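Local coordinates for SLH domain-containing protein (PDB 4OJU), which is of unknown function but carries BspA-type leucine-rich repeats, binds magnesium and probably serves in binding other proteins, at residues 101-104 against 105-109; 81-84 against 85-89; 72-75 against 76-79. All coordinates share one frame; numbering follows the deposited sequence.

Contact 1: residues 101-104 against 105-109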
ATOM      1  N   ILE A 101     -17.070   4.201  17.195  1.00 21.78           N
ATOM      2  CA  ILE A 101     -16.297   3.127  17.828  1.00 22.38           C
ATOM      3  C   ILE A 101     -15.534   2.306  16.787  1.00 26.96           C
ATOM      4  O   ILE A 101     -14.392   1.916  17.039  1.00 28.29           O
ATOM      5  CB  ILE A 101     -17.230   2.202  18.672  1.00 26.03           C
ATOM      6  CG1 ILE A 101     -18.098   2.986  19.703  1.00 28.10           C
ATOM      7  CG2 ILE A 101     -16.449   1.055  19.357  1.00 27.89           C
ATOM      8  CD1 ILE A 101     -17.325   3.747  20.846  1.00 34.49           C
ATOM      9  N   TYR A 102     -16.194   1.990  15.661  1.00 24.14           N
ATOM     10  CA  TYR A 102     -15.649   1.108  14.640  1.00 24.29           C
ATOM     11  C   TYR A 102     -15.594   1.713  13.260  1.00 25.65           C
ATOM     12  O   TYR A 102     -16.553   2.318  12.806  1.00 24.56           O
ATOM     13  CB  TYR A 102     -16.522  -0.154  14.533  1.00 28.57           C
ATOM     14  CG  TYR A 102     -16.659  -0.913  15.821  1.00 34.47           C
ATOM     15  CD1 TYR A 102     -15.580  -1.606  16.360  1.00 36.99           C
ATOM     16  CD2 TYR A 102     -17.869  -0.940  16.512  1.00 36.84           C
ATOM     17  CE1 TYR A 102     -15.695  -2.298  17.563  1.00 39.43           C
ATOM     18  CE2 TYR A 102     -18.009  -1.667  17.695  1.00 38.85           C
ATOM     19  CZ  TYR A 102     -16.912  -2.324  18.228  1.00 45.65           C
ATOM     20  OH  TYR A 102     -17.033  -3.000  19.422  1.00 49.65           O
ATOM     21  N   ILE A 103     -14.490   1.481  12.565  1.00 21.92           N
ATOM     22  CA  ILE A 103     -14.313   1.841  11.163  1.00 20.44           C
ATOM     23  C   ILE A 103     -14.030   0.529  10.466  1.00 22.14           C
ATOM     24  O   ILE A 103     -12.973  -0.079  10.703  1.00 22.11           O
ATOM     25  CB  ILE A 103     -13.255   2.931  10.883  1.00 22.50           C
ATOM     26  CG1 ILE A 103     -13.493   4.179  11.791  1.00 21.47           C
ATOM     27  CG2 ILE A 103     -13.323   3.299   9.368  1.00 21.69           C
ATOM     28  CD1 ILE A 103     -12.426   5.359  11.643  1.00 24.62           C
ATOM     29  N   ASN A 104     -15.011   0.041   9.692  1.00 18.86           N
ATOM     30  CA  ASN A 104     -14.918  -1.263   9.044  1.00 19.46           C
ATOM     31  C   ASN A 104     -14.013  -1.246   7.853  1.00 23.96           C
ATOM     32  O   ASN A 104     -13.581  -0.198   7.385  1.00 22.23           O
ATOM     33  CB  ASN A 104     -16.288  -1.803   8.658  1.00 21.51           C
ATOM     34  CG  ASN A 104     -16.983  -2.399   9.848  1.00 46.81           C
ATOM     35  OD1 ASN A 104     -16.773  -3.551  10.201  1.00 54.04           O
ATOM     36  ND2 ASN A 104     -17.733  -1.607  10.552  1.00 35.20           N
ATOM     37  N   GLU A 105     -13.721  -2.442   7.359  1.00 23.14           N
ATOM     38  CA  GLU A 105     -12.763  -2.660   6.304  1.00 23.29           C
ATOM     39  C   GLU A 105     -13.018  -1.776   5.080  1.00 25.52           C
ATOM     40  O   GLU A 105     -14.151  -1.653   4.596  1.00 22.65           O
ATOM     41  CB  GLU A 105     -12.716  -4.152   5.948  1.00 25.96           C
ATOM     42  CG  GLU A 105     -13.221  -4.579   4.585  1.00 43.65           C
ATOM     43  CD  GLU A 105     -13.202  -6.079   4.350  1.00 65.26           C
ATOM     44  OE1 GLU A 105     -12.472  -6.801   5.068  1.00 69.31           O
ATOM     45  OE2 GLU A 105     -13.931  -6.536   3.447  1.00 47.54           O
ATOM     46  N   LEU A 106     -11.945  -1.139   4.600  1.00 21.13           N
ATOM     47  CA  LEU A 106     -11.934  -0.367   3.371  1.00 19.76           C
ATOM     48  C   LEU A 106     -12.975   0.777   3.345  1.00 23.51           C
ATOM     49  O   LEU A 106     -13.372   1.216   2.259  1.00 22.98           O
ATOM     50  CB  LEU A 106     -12.172  -1.332   2.188  1.00 20.00           C
ATOM     51  CG  LEU A 106     -11.228  -2.525   2.047  1.00 24.53           C
ATOM     52  CD1 LEU A 106     -11.741  -3.499   0.973  1.00 25.66           C
ATOM     53  CD2 LEU A 106      -9.856  -2.047   1.690  1.00 26.47           C
ATOM     54  N   ALA A 107     -13.401   1.278   4.506  1.00 19.13           N
ATOM     55  CA  ALA A 107     -14.428   2.336   4.601  1.00 18.99           C
ATOM     56  C   ALA A 107     -14.017   3.613   3.845  1.00 22.75           C
ATOM     57  O   ALA A 107     -14.872   4.282   3.281  1.00 20.81           O
ATOM     58  CB  ALA A 107     -14.710   2.665   6.061  1.00 19.44           C
ATOM     59  N   PHE A 108     -12.708   3.919   3.788  1.00 19.93           N
ATOM     60  CA  PHE A 108     -12.225   5.094   3.049  1.00 20.15           C
ATOM     61  C   PHE A 108     -11.202   4.626   2.018  1.00 24.96           C
ATOM     62  O   PHE A 108     -10.167   5.266   1.817  1.00 25.74           O
ATOM     63  CB  PHE A 108     -11.620   6.144   4.023  1.00 21.32           C
ATOM     64  CG  PHE A 108     -12.653   6.734   4.951  1.00 21.78           C
ATOM     65  CD1 PHE A 108     -13.463   7.784   4.536  1.00 23.71           C
ATOM     66  CD2 PHE A 108     -12.849   6.205   6.224  1.00 22.51           C
ATOM     67  CE1 PHE A 108     -14.433   8.317   5.390  1.00 24.32           C
ATOM     68  CE2 PHE A 108     -13.834   6.730   7.073  1.00 25.08           C
ATOM     69  CZ  PHE A 108     -14.635   7.762   6.637  1.00 23.43           C
ATOM     70  N   ALA A 109     -11.478   3.489   1.376  1.00 21.16           N
ATOM     71  CA  ALA A 109     -10.545   2.898   0.418  1.00 21.75           C
ATOM     72  C   ALA A 109     -10.543   3.594  -0.930  1.00 25.39           C
ATOM     73  O   ALA A 109     -11.588   4.043  -1.406  1.00 23.98           O
ATOM     74  CB  ALA A 109     -10.858   1.422   0.218  1.00 22.58           C
TER
HETATM   75  O   HOH W   1     -14.606  -4.669   8.957  1.00 26.96           O

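Contact 2: residues 81-84 against 85-89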
ATOM      1  N   GLY A  81     -19.557   1.345   7.968  1.00 19.69           N
ATOM      2  CA  GLY A  81     -19.548   0.056   7.303  1.00 19.70           C
ATOM      3  C   GLY A  81     -18.468  -0.127   6.259  1.00 21.47           C
ATOM      4  O   GLY A  81     -17.776   0.816   5.866  1.00 18.68           O
ATOM      5  N   ARG A  82     -18.366  -1.356   5.789  1.00 18.08           N
ATOM      6  CA  ARG A  82     -17.403  -1.780   4.782  1.00 18.98           C
ATOM      7  C   ARG A  82     -17.567  -0.965   3.489  1.00 22.67           C
ATOM      8  O   ARG A  82     -18.683  -0.815   3.007  1.00 21.88           O
ATOM      9  CB  ARG A  82     -17.609  -3.281   4.514  1.00 19.05           C
ATOM     10  CG  ARG A  82     -16.757  -3.828   3.380  1.00 22.87           C
ATOM     11  CD  ARG A  82     -16.979  -5.322   3.197  1.00 25.62           C
ATOM     12  NE  ARG A  82     -16.172  -5.803   2.068  1.00 25.39           N
ATOM     13  CZ  ARG A  82     -16.632  -5.928   0.828  1.00 39.72           C
ATOM     14  NH1 ARG A  82     -17.901  -5.651   0.549  1.00 24.38           N
ATOM     15  NH2 ARG A  82     -15.830  -6.347  -0.143  1.00 28.69           N
ATOM     16  N   LEU A  83     -16.469  -0.410   2.945  1.00 19.79           N
ATOM     17  CA  LEU A  83     -16.503   0.375   1.699  1.00 19.37           C
ATOM     18  C   LEU A  83     -17.532   1.525   1.737  1.00 22.66           C
ATOM     19  O   LEU A  83     -17.955   1.956   0.686  1.00 23.07           O
ATOM     20  CB  LEU A  83     -16.817  -0.568   0.500  1.00 19.50           C
ATOM     21  CG  LEU A  83     -15.761  -1.597   0.162  1.00 23.71           C
ATOM     22  CD1 LEU A  83     -16.300  -2.666  -0.776  1.00 24.45           C
ATOM     23  CD2 LEU A  83     -14.571  -0.943  -0.516  1.00 23.83           C
ATOM     24  N   ALA A  84     -17.911   2.035   2.918  1.00 19.24           N
ATOM     25  CA  ALA A  84     -18.951   3.079   3.019  1.00 19.63           C
ATOM     26  C   ALA A  84     -18.636   4.298   2.160  1.00 23.82           C
ATOM     27  O   ALA A  84     -19.523   4.818   1.500  1.00 22.96           O
ATOM     28  CB  ALA A  84     -19.143   3.508   4.469  1.00 20.15           C
ATOM     29  N   PHE A  85     -17.364   4.742   2.149  1.00 20.90           N
ATOM     30  CA  PHE A  85     -16.958   5.906   1.356  1.00 21.06           C
ATOM     31  C   PHE A  85     -15.895   5.545   0.319  1.00 25.17           C
ATOM     32  O   PHE A  85     -15.122   6.411  -0.096  1.00 26.45           O
ATOM     33  CB  PHE A  85     -16.412   7.006   2.274  1.00 21.48           C
ATOM     34  CG  PHE A  85     -17.431   7.529   3.245  1.00 21.68           C
ATOM     35  CD1 PHE A  85     -18.300   8.548   2.880  1.00 23.67           C
ATOM     36  CD2 PHE A  85     -17.524   7.003   4.529  1.00 21.21           C
ATOM     37  CE1 PHE A  85     -19.237   9.036   3.783  1.00 23.23           C
ATOM     38  CE2 PHE A  85     -18.452   7.502   5.436  1.00 23.17           C
ATOM     39  CZ  PHE A  85     -19.330   8.489   5.045  1.00 21.93           C
ATOM     40  N   ALA A  86     -15.853   4.300  -0.106  1.00 19.45           N
ATOM     41  CA  ALA A  86     -14.811   3.899  -1.033  1.00 19.70           C
ATOM     42  C   ALA A  86     -14.994   4.462  -2.433  1.00 24.40           C
ATOM     43  O   ALA A  86     -16.131   4.665  -2.876  1.00 24.82           O
ATOM     44  CB  ALA A  86     -14.758   2.390  -1.096  1.00 20.30           C
ATOM     45  N   TYR A  87     -13.866   4.676  -3.138  0.50 20.66           N
ATOM     46  CA  TYR A  87     -13.761   5.159  -4.520  0.50 21.26           C
ATOM     47  C   TYR A  87     -14.399   6.543  -4.697  0.50 25.22           C
ATOM     48  O   TYR A  87     -14.856   6.881  -5.790  0.50 25.34           O
ATOM     49  CB  TYR A  87     -14.331   4.127  -5.529  0.50 22.35           C
ATOM     50  CG  TYR A  87     -13.780   2.738  -5.290  0.50 22.36           C
ATOM     51  CD1 TYR A  87     -12.463   2.423  -5.616  0.50 23.92           C
ATOM     52  CD2 TYR A  87     -14.555   1.755  -4.687  0.50 22.80           C
ATOM     53  CE1 TYR A  87     -11.927   1.166  -5.332  0.50 21.92           C
ATOM     54  CE2 TYR A  87     -14.037   0.486  -4.421  0.50 23.12           C
ATOM     55  CZ  TYR A  87     -12.717   0.202  -4.728  0.50 27.10           C
ATOM     56  OH  TYR A  87     -12.207  -1.045  -4.472  0.50 25.48           O
ATOM     57  N   CYS A  88     -14.357   7.361  -3.634  1.00 22.20           N
ATOM     58  CA  CYS A  88     -14.857   8.749  -3.652  1.00 23.63           C
ATOM     59  C   CYS A  88     -13.670   9.634  -3.976  1.00 27.46           C
ATOM     60  O   CYS A  88     -12.958  10.098  -3.096  1.00 26.59           O
ATOM     61  CB  CYS A  88     -15.523   9.121  -2.333  1.00 22.54           C
ATOM     62  SG  CYS A  88     -17.116   8.305  -2.075  1.00 25.52           S
ATOM     63  N   ASN A  89     -13.442   9.823  -5.263  1.00 26.96           N
ATOM     64  CA  ASN A  89     -12.234  10.469  -5.714  1.00 27.97           C
ATOM     65  C   ASN A  89     -12.186  11.969  -5.535  1.00 32.69           C
ATOM     66  O   ASN A  89     -11.105  12.530  -5.700  1.00 32.34           O
ATOM     67  CB  ASN A  89     -11.880  10.047  -7.128  1.00 33.76           C
ATOM     68  CG  ASN A  89     -11.121   8.726  -7.109  1.00 58.20           C
ATOM     69  OD1 ASN A  89     -10.468   8.317  -6.100  1.00 36.85           O
ATOM     70  ND2 ASN A  89     -11.216   8.013  -8.213  1.00 56.97           N
TER

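Contact 3: residues 72-75 against 76-79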
ATOM      1  N   THR A  72     -19.676  15.140   6.995  1.00 23.18           N
ATOM      2  CA  THR A  72     -19.765  15.177   8.447  1.00 22.41           C
ATOM      3  C   THR A  72     -20.524  13.928   8.846  1.00 25.58           C
ATOM      4  O   THR A  72     -21.661  13.740   8.419  1.00 25.74           O
ATOM      5  CB  THR A  72     -20.412  16.443   8.981  1.00 28.47           C
ATOM      6  OG1 THR A  72     -19.564  17.537   8.672  1.00 31.04           O
ATOM      7  CG2 THR A  72     -20.603  16.394  10.491  1.00 31.92           C
ATOM      8  N   VAL A  73     -19.877  13.055   9.607  1.00 21.08           N
ATOM      9  CA  VAL A  73     -20.467  11.853  10.177  1.00 21.50           C
ATOM     10  C   VAL A  73     -20.918  12.288  11.585  1.00 29.19           C
ATOM     11  O   VAL A  73     -20.066  12.674  12.382  1.00 29.42           O
ATOM     12  CB  VAL A  73     -19.470  10.674  10.166  1.00 23.79           C
ATOM     13  CG1 VAL A  73     -20.097   9.432  10.786  1.00 23.40           C
ATOM     14  CG2 VAL A  73     -18.980  10.387   8.747  1.00 23.10           C
ATOM     15  N   PRO A  74     -22.234  12.380  11.861  1.00 27.28           N
ATOM     16  CA  PRO A  74     -22.682  12.970  13.139  1.00 28.68           C
ATOM     17  C   PRO A  74     -22.378  12.095  14.344  1.00 30.99           C
ATOM     18  O   PRO A  74     -22.147  10.896  14.177  1.00 27.92           O
ATOM     19  CB  PRO A  74     -24.183  13.147  12.928  1.00 30.75           C
ATOM     20  CG  PRO A  74     -24.536  12.038  11.994  1.00 32.70           C
ATOM     21  CD  PRO A  74     -23.382  11.999  11.021  1.00 28.36           C
ATOM     22  N   ASP A  75     -22.413  12.722  15.565  1.00 27.39           N
ATOM     23  CA  ASP A  75     -22.093  12.100  16.856  0.50 27.12           C
ATOM     24  C   ASP A  75     -23.027  10.928  17.215  1.00 30.36           C
ATOM     25  O   ASP A  75     -22.798  10.232  18.211  1.00 30.91           O
ATOM     26  CB  ASP A  75     -22.086  13.154  17.988  0.50 30.51           C
ATOM     27  CG  ASP A  75     -23.386  13.920  18.218  0.50 40.74           C
ATOM     28  OD1 ASP A  75     -24.463  13.402  17.837  0.50 39.90           O
ATOM     29  OD2 ASP A  75     -23.328  15.029  18.806  0.50 49.34           O
ATOM     30  N   SER A  76     -24.068  10.696  16.416  1.00 26.11           N
ATOM     31  CA  SER A  76     -24.982   9.574  16.653  1.00 26.01           C
ATOM     32  C   SER A  76     -24.367   8.243  16.098  1.00 26.25           C
ATOM     33  O   SER A  76     -24.757   7.157  16.513  1.00 25.35           O
ATOM     34  CB  SER A  76     -26.317   9.854  15.977  1.00 28.00           C
ATOM     35  OG  SER A  76     -26.096  10.037  14.586  1.00 30.01           O
ATOM     36  N   VAL A  77     -23.412   8.338  15.168  1.00 21.65           N
ATOM     37  CA  VAL A  77     -22.835   7.163  14.480  1.00 20.40           C
ATOM     38  C   VAL A  77     -21.825   6.415  15.356  1.00 25.84           C
ATOM     39  O   VAL A  77     -20.866   7.003  15.876  1.00 25.38           O
ATOM     40  CB  VAL A  77     -22.221   7.585  13.116  1.00 22.49           C
ATOM     41  CG1 VAL A  77     -21.478   6.431  12.436  1.00 21.30           C
ATOM     42  CG2 VAL A  77     -23.301   8.144  12.181  1.00 22.13           C
ATOM     43  N   ILE A  78     -22.039   5.094  15.473  1.00 22.70           N
ATOM     44  CA  ILE A  78     -21.199   4.168  16.244  1.00 24.23           C
ATOM     45  C   ILE A  78     -20.254   3.410  15.300  1.00 24.89           C
ATOM     46  O   ILE A  78     -19.134   3.083  15.680  1.00 23.21           O
ATOM     47  CB  ILE A  78     -22.104   3.185  17.048  1.00 29.56           C
ATOM     48  CG1 ILE A  78     -23.079   3.925  17.992  1.00 32.35           C
ATOM     49  CG2 ILE A  78     -21.304   2.097  17.801  1.00 31.57           C
ATOM     50  CD1 ILE A  78     -22.481   4.956  18.912  1.00 44.87           C
ATOM     51  N   SER A  79     -20.714   3.120  14.075  1.00 21.68           N
ATOM     52  CA  SER A  79     -19.888   2.357  13.144  1.00 20.74           C
ATOM     53  C   SER A  79     -20.050   2.822  11.707  1.00 22.44           C
ATOM     54  O   SER A  79     -21.127   3.236  11.276  1.00 20.58           O
ATOM     55  CB  SER A  79     -20.197   0.860  13.269  1.00 25.71           C
ATOM     56  OG  SER A  79     -21.322   0.435  12.526  1.00 42.66           O
TER

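Contact 1: residues 101-104 against 105-109
Ile-103 meets Ala-107 and Phe-108 round a type II beta turn, a local contact at the point where strand 102-103 of the leucine-rich repeat solenoid ends and the chain bends into the following loop. The turn runs from Asn-104 to Ala-107 and is closed by Ala-107 N, which donates to Asn-104 O at 3.2 Å. That bond is bent, 142° at the hydrogen, and the donor sits tilted out of the carbonyl plane. Leu-106 takes the turn position that needs a positive phi, here 57°.

The chi1 of Ile-103 (-51°) puts its CG2 methyl anti to the backbone N and beside the carbonyl carbon, where it rests on Ala-107 CB at 3.6 Å. The same methyl comes to the edge of the Phe-108 ring, near the ring plane, 4.2 Å from CE2. A single methyl thus serves two buried neighbours. The Ile-103 and Phe-108 side chains cross at about a right angle. Ile-119 and Pro-129 pack against Ile-103 as well.

The polar side of the turn is held differently. Glu-105, a magnesium-binding residue of this protein, though no ion is bound to it in this chain, sends OE2 to a salt bridge with Arg-82. Asn-104 anchors ND2 on Ile-80 O, while its OD1 accepts from a water at 2.7 Å that in turn accepts from Glu-105 N at 2.9 Å.

Contact 2: residues 81-84 against 85-89
Leu-83 CD2 presses on Ala-86 CB at 3.4 Å, tighter than ordinary van der Waals contact. The same two residues close a type I beta turn: Ala-86 N donates to Leu-83 O, nearly straight at 172° though long and weak at 3.2 Å. Leu-83 CG stands beside its backbone N (chi1 -67°). Of the two branches beyond it, CD2 is the one on Ala-86, and CD1 lies 3.5 Å above the guanidinium plane of Arg-82, offset toward its rim. An approach of CD2 to the Tyr-87 ring is uncertain, because that ring has two conformers.

The Phe-85 ring enters an aromatic stack: it stacks with Phe-63 and meets Phe-108 almost in parallel, linking the rings of successive coils, while its CD2 packs on Ala-84 CB at 3.9 Å. With an alanine in place of Phe-85, Phe-63 and Phe-108 are likely to lose the ring between them, and Ala-84 CB its aromatic cover.

Around this turn the chain keeps bending. A type II turn from Gly-81 to Ala-84 precedes it, with Ala-84 N bonded to Gly-81 O, and another type II turn from Phe-85 to Cys-88 follows. Arg-82, besides its bond to Glu-105, forms a salt bridge with Glu-60. Across a subunit interface, Leu-83 packs on Tyr-87 of the second subunit, whose OH is hydrogen-bonded to Tyr-87 OH of this chain. The winding segment joins strand 79-80 to strand 93-95, with Ala-84 and Phe-85 both resting on Ile-58 of strand 52-58.

Contact 3: residues 72-75 against 76-79
Val-73 sets its CG1 methyl against the whole branched end of Val-77, touching CB at 3.7 Å and lying equally near CG1 and CG2 of that residue. The methyl gets there because it stands opposite the backbone N of Val-73 (chi1 179°), beside the carbonyl carbon. The two valines cross at about a right angle, one methyl of Val-73 seated on the fork of Val-77. Both are buried; Leu-96 adds to the cover on Val-73, and Ile-58 to that on Val-77.

Next along, the Pro-74 ring offers a second apolar surface to Val-77. Its CD lies 4.0 Å from Val-77 CG2, while its CG passes 3.6 Å from Ser-76 OG. That hydroxyl is tucked between backbone N and carbonyl carbon of Ser-76 (chi1 59°), and it is hydrogen-bonded to Val-55 O and also to Ala-43 O. Two carbonyls share the hydroxyl and probably hold its rotation.

What brings these side chains together is a type I beta turn from Pro-74 to Val-77. Val-77 N donates to Pro-74 O at 3.0 Å, close to straight at 169°, from a position above the carbonyl plane.

The turn carries the chain from strand 70-72, in a parallel sheet with 38-40 and 93-95, to strand 79-80, which pairs with strands 52-58 and 102-103. Such a bend between two sheet faces, with valines turned into the core, belongs to the coil of a BspA-type leucine-rich repeat solenoid.

The three contacts follow one another along the repeat region, and neighbouring coils bring them together. Contacts 1 and 2 lie side by side, centres about 8 Å apart; Glu-105 OE2 is 2.7 Å from Arg-82 NE, and Phe-85 N approaches Ala-107 O at 2.8 Å, a probable hydrogen bond. Contact 3 sits about 13 Å from contact 1, centre to centre; there Ile-78 O probably accepts from both Ile-101 N and Tyr-102 N. Contacts 2 and 3 meet where Phe-85 CZ packs on Val-73 CG2. A bound magnesium ion lies about 7 Å from the Tyr-87 side chain of contact 2, whereas contact 3 is remote from the magnesium-binding residues.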